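Long-range contact in putative alpha-N-acetylgalactosaminidase (Bacillus halodurans C-125, PDB 3CC1), which probably hydrolyses terminal alpha-linked N-acetylgalactosamine residues from glycoconjugates: residues A[47-57]-A[108-116]. Sequence-based numbering, arbitrary orientation.
Sequences WEYIVVDIQWY and LKFGIHIMR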
loop_
_atom_site.group_PDB
_atom_site.type_symbol
_atom_site.label_atom_id
_atom_site.label_comp_id
_atom_site.label_asym_id
_atom_site.label_seq_id
_atom_site.Cartn_x
_atom_site.Cartn_y
_atom_site.Cartn_z
ATOM N N TRP A 47 31.588 15.021 16.532
ATOM C CA TRP A 47 31.781 15.040 15.080
ATOM C C TRP A 47 33.245 14.800 14.764
ATOM O O TRP A 47 34.118 15.529 15.222
ATOM C CB TRP A 47 31.346 16.387 14.469
ATOM C CG TRP A 47 29.908 16.705 14.709
ATOM C CD1 TRP A 47 29.389 17.383 15.773
ATOM C CD2 TRP A 47 28.794 16.358 13.879
ATOM N NE1 TRP A 47 28.024 17.462 15.676
ATOM C CE2 TRP A 47 27.623 16.827 14.536
ATOM C CE3 TRP A 47 28.660 15.673 12.670
ATOM C CZ2 TRP A 47 26.358 16.675 14.004
ATOM C CZ3 TRP A 47 27.380 15.494 12.147
ATOM C CH2 TRP A 47 26.249 16.001 12.814
ATOM N N GLU A 48 33.512 13.783 13.949
ATOM C CA GLU A 48 34.875 13.347 13.781
ATOM C C GLU A 48 35.356 12.958 12.391
ATOM O O GLU A 48 36.542 13.046 12.119
ATOM C CB GLU A 48 35.179 12.275 14.813
ATOM C CG GLU A 48 34.641 10.977 14.569
ATOM C CD GLU A 48 35.347 9.940 15.443
ATOM O OE1 GLU A 48 36.534 10.192 15.759
ATOM O OE2 GLU A 48 34.738 8.886 15.814
ATOM N N TYR A 49 34.452 12.518 11.529
ATOM C CA TYR A 49 34.839 11.998 10.237
ATOM C C TYR A 49 34.721 13.063 9.147
ATOM O O TYR A 49 33.764 13.827 9.105
ATOM C CB TYR A 49 33.979 10.804 9.858
ATOM C CG TYR A 49 34.302 9.564 10.611
ATOM C CD1 TYR A 49 35.409 8.800 10.266
ATOM C CD2 TYR A 49 33.550 9.181 11.719
ATOM C CE1 TYR A 49 35.751 7.669 10.993
ATOM C CE2 TYR A 49 33.867 8.051 12.437
ATOM C CZ TYR A 49 34.963 7.296 12.069
ATOM O OH TYR A 49 35.290 6.152 12.762
ATOM N N ILE A 50 35.730 13.097 8.288
ATOM C CA ILE A 50 35.772 13.954 7.092
ATOM C C ILE A 50 35.864 12.979 5.918
ATOM O O ILE A 50 36.868 12.252 5.769
ATOM C CB ILE A 50 36.964 14.944 7.152
ATOM C CG1 ILE A 50 36.769 15.967 8.315
ATOM C CG2 ILE A 50 37.206 15.639 5.774
ATOM C CD1 ILE A 50 35.642 17.007 8.071
ATOM N N VAL A 51 34.800 12.924 5.120
ATOM C CA VAL A 51 34.645 11.823 4.143
ATOM C C VAL A 51 34.498 12.342 2.734
ATOM O O VAL A 51 33.625 13.168 2.452
ATOM C CB VAL A 51 33.425 10.902 4.469
ATOM C CG1 VAL A 51 33.340 9.688 3.487
ATOM C CG2 VAL A 51 33.468 10.421 5.946
ATOM N N VAL A 52 35.364 11.820 1.861
ATOM C CA VAL A 52 35.371 12.172 0.461
ATOM C C VAL A 52 34.551 11.114 -0.258
ATOM O O VAL A 52 34.815 9.922 -0.184
ATOM C CB VAL A 52 36.821 12.275 -0.120
ATOM C CG1 VAL A 52 36.785 12.396 -1.655
ATOM C CG2 VAL A 52 37.601 13.439 0.500
ATOM N N ASP A 53 33.498 11.552 -0.911
ATOM C CA ASP A 53 32.646 10.615 -1.621
ATOM C C ASP A 53 33.286 10.145 -2.964
ATOM O O ASP A 53 34.457 10.441 -3.290
ATOM C CB ASP A 53 31.200 11.165 -1.760
ATOM C CG ASP A 53 30.130 10.050 -1.615
ATOM O OD1 ASP A 53 29.989 9.221 -2.518
ATOM O OD2 ASP A 53 29.498 9.949 -0.560
ATOM N N ILE A 54 32.499 9.393 -3.718
ATOM C CA ILE A 54 32.980 8.671 -4.858
ATOM C C ILE A 54 33.550 9.583 -5.961
ATOM O O ILE A 54 33.261 10.784 -6.027
ATOM C CB ILE A 54 31.895 7.762 -5.479
ATOM C CG1 ILE A 54 30.682 8.573 -5.966
ATOM C CG2 ILE A 54 31.492 6.652 -4.535
ATOM C CD1 ILE A 54 29.800 7.849 -7.005
ATOM N N GLN A 55 34.369 8.967 -6.783
ATOM C CA GLN A 55 34.895 9.557 -8.020
ATOM C C GLN A 55 35.990 10.579 -7.740
ATOM O O GLN A 55 36.254 11.473 -8.532
ATOM C CB GLN A 55 33.750 10.087 -8.914
ATOM C CG GLN A 55 32.928 8.913 -9.471
ATOM C CD GLN A 55 31.712 9.314 -10.294
ATOM O OE1 GLN A 55 31.564 8.850 -11.418
ATOM N NE2 GLN A 55 30.806 10.090 -9.711
ATOM N N TRP A 56 36.625 10.400 -6.593
ATOM C CA TRP A 56 37.805 11.144 -6.230
ATOM C C TRP A 56 39.000 10.850 -7.145
ATOM O O TRP A 56 39.990 11.571 -7.077
ATOM C CB TRP A 56 38.175 10.890 -4.744
ATOM C CG TRP A 56 38.153 9.440 -4.322
ATOM C CD1 TRP A 56 37.137 8.812 -3.694
ATOM C CD2 TRP A 56 39.190 8.454 -4.489
ATOM N NE1 TRP A 56 37.441 7.486 -3.490
ATOM C CE2 TRP A 56 38.706 7.245 -3.950
ATOM C CE3 TRP A 56 40.470 8.472 -5.047
ATOM C CZ2 TRP A 56 39.448 6.089 -3.951
ATOM C CZ3 TRP A 56 41.205 7.330 -5.039
ATOM C CH2 TRP A 56 40.698 6.142 -4.500
ATOM N N TYR A 57 38.825 9.869 -8.062
ATOM C CA TYR A 57 39.862 9.337 -8.960
ATOM C C TYR A 57 39.597 9.718 -10.422
ATOM O O TYR A 57 40.293 9.272 -11.320
ATOM C CB TYR A 57 39.941 7.792 -8.814
ATOM C CG TYR A 57 38.562 7.178 -8.766
ATOM C CD1 TYR A 57 37.805 7.050 -9.942
ATOM C CD2 TYR A 57 37.979 6.809 -7.557
ATOM C CE1 TYR A 57 36.515 6.541 -9.900
ATOM C CE2 TYR A 57 36.705 6.294 -7.514
ATOM C CZ TYR A 57 35.972 6.182 -8.692
ATOM O OH TYR A 57 34.698 5.654 -8.680
ATOM N N LEU A 108 40.872 14.779 13.831
ATOM C CA LEU A 108 39.723 14.236 13.128
ATOM C C LEU A 108 40.141 12.964 12.394
ATOM O O LEU A 108 41.292 12.559 12.424
ATOM C CB LEU A 108 39.147 15.285 12.174
ATOM C CG LEU A 108 38.631 16.625 12.727
ATOM C CD1 LEU A 108 38.172 17.502 11.571
ATOM C CD2 LEU A 108 37.490 16.427 13.752
ATOM N N LYS A 109 39.183 12.322 11.763
ATOM C CA LYS A 109 39.387 11.057 11.043
ATOM C C LYS A 109 38.997 11.220 9.580
ATOM O O LYS A 109 38.150 12.053 9.242
ATOM C CB LYS A 109 38.575 9.948 11.703
ATOM C CG LYS A 109 39.172 9.513 13.052
ATOM C CD LYS A 109 38.254 8.596 13.833
ATOM C CE LYS A 109 38.889 8.166 15.210
ATOM N NZ LYS A 109 40.274 7.644 15.040
ATOM N N PHE A 110 39.650 10.441 8.714
ATOM C CA PHE A 110 39.544 10.586 7.264
ATOM C C PHE A 110 38.889 9.364 6.640
ATOM O O PHE A 110 39.235 8.231 6.946
ATOM C CB PHE A 110 40.923 10.801 6.605
ATOM C CG PHE A 110 40.860 10.929 5.084
ATOM C CD1 PHE A 110 40.131 11.942 4.486
ATOM C CD2 PHE A 110 41.465 10.009 4.273
ATOM C CE1 PHE A 110 40.048 12.053 3.112
ATOM C CE2 PHE A 110 41.417 10.128 2.886
ATOM C CZ PHE A 110 40.706 11.133 2.308
ATOM N N GLY A 111 37.885 9.619 5.815
ATOM C CA GLY A 111 37.146 8.567 5.168
ATOM C C GLY A 111 36.999 8.774 3.668
ATOM O O GLY A 111 37.073 9.900 3.163
ATOM N N ILE A 112 36.793 7.661 2.963
ATOM C CA ILE A 112 36.508 7.670 1.524
ATOM C C ILE A 112 35.386 6.731 1.198
ATOM O O ILE A 112 35.096 5.797 1.952
ATOM C CB ILE A 112 37.780 7.303 0.638
ATOM C CG1 ILE A 112 38.216 5.862 0.891
ATOM C CG2 ILE A 112 38.949 8.303 0.914
ATOM C CD1 ILE A 112 39.493 5.417 0.129
ATOM N N HIS A 113 34.731 6.998 0.059
ATOM C CA HIS A 113 33.833 6.014 -0.578
ATOM C C HIS A 113 34.519 5.424 -1.756
ATOM O O HIS A 113 35.171 6.113 -2.516
ATOM C CB HIS A 113 32.516 6.634 -1.082
ATOM C CG HIS A 113 31.529 6.977 -0.012
ATOM N ND1 HIS A 113 30.158 6.882 -0.210
ATOM C CD2 HIS A 113 31.700 7.488 1.235
ATOM C CE1 HIS A 113 29.543 7.253 0.906
ATOM N NE2 HIS A 113 30.453 7.636 1.792
ATOM N N ILE A 114 34.381 4.116 -1.899
ATOM C CA ILE A 114 34.843 3.424 -3.063
ATOM C C ILE A 114 33.651 2.707 -3.717
ATOM O O ILE A 114 32.645 2.445 -3.064
ATOM C CB ILE A 114 35.983 2.447 -2.697
ATOM C CG1 ILE A 114 35.449 1.260 -1.897
ATOM C CG2 ILE A 114 37.098 3.200 -1.924
ATOM C CD1 ILE A 114 36.492 0.202 -1.563
HETATM N N MSE A 115 33.793 2.391 -5.013
HETATM C CA MSE A 115 32.885 1.542 -5.749
HETATM C C MSE A 115 33.370 0.098 -5.684
HETATM O O MSE A 115 34.580 -0.199 -5.727
HETATM C CB MSE A 115 32.846 1.965 -7.218
HETATM C CG MSE A 115 32.388 3.390 -7.420
HETATM SE SE MSE A 115 30.480 3.625 -7.129
HETATM C CE MSE A 115 29.798 2.310 -8.411
ATOM N N ARG A 116 32.424 -0.791 -5.491
ATOM C CA ARG A 116 32.686 -2.206 -5.565
ATOM C C ARG A 116 33.372 -2.549 -6.873
ATOM O O ARG A 116 32.977 -2.057 -7.933
ATOM C CB ARG A 116 31.362 -2.953 -5.531
ATOM C CG ARG A 116 31.468 -4.457 -5.682
ATOM C CD ARG A 116 30.084 -5.098 -5.874
ATOM N NE ARG A 116 29.422 -4.676 -7.100
ATOM C CZ ARG A 116 29.448 -5.359 -8.248
ATOM N NH1 ARG A 116 30.125 -6.479 -8.345
ATOM N NH2 ARG A 116 28.823 -4.906 -9.309
#
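Asp53 sets OD2 over one face of the His113 ring, 3.1 Å from CE1 and offset toward the rim, the carboxylate tilted 44° from the ring plane. This is a face contact and not a hydrogen bond: His113 ND1 bonds to Asp184 on strand 180-184, while Asp53 OD2 accepts from Asn17. At the ring's edge Val51 CG1 meets His113 CD2 at 3.5 Å, and Ile54 CG2 closes on His113 CB. With an alanine here instead of His113, Val51 CG1 and Asp53 OD2 would probably lose the ring they touch, and Asp184 its ring partner.

Behind these side chains, strands 49-52 and 109-115 run parallel as neighbours in the barrel sheet. Backbone bonds alternate from Lys109 N to Glu48 O through to His113 N and Val52 O, the last 2.9 Å long. On the face carrying Ile50 and Val52, the Phe110 ring turns its edge to Val52 CG2 (CE1 at 3.8 Å), and helix 97-105 packs over Ile50 and Phe110. Toward the N-terminal ends, Glu48 and Lys109 run alongside each other, Glu48 OE1 touching the Lys109 CD methylene at 3.0 Å, while Glu48 OE1 and Lys109 NZ, at 4.6 Å, are beyond a salt bridge.

Past the strand, the Trp56 indole turns to strand 109-115, its CG between the backbone N and the carbonyl carbon (chi1 46°): NE1 donates to His113 O at 2.8 Å, the oxygen only 7° out of the indole plane. Tyr57 CD2 sits over the centre of that indole, and its OH, bonded to Asp151, also touches Met115 CG.

An imidazole molecule, probably from the crystallisation liquor, lies beside Asp53. Two acids, Asp53 and Asp184, thus flank the buried His113 ring at the C-terminal strand ends, where TIM barrels carry their active sites, a chemistry consistent with a catalytic pocket.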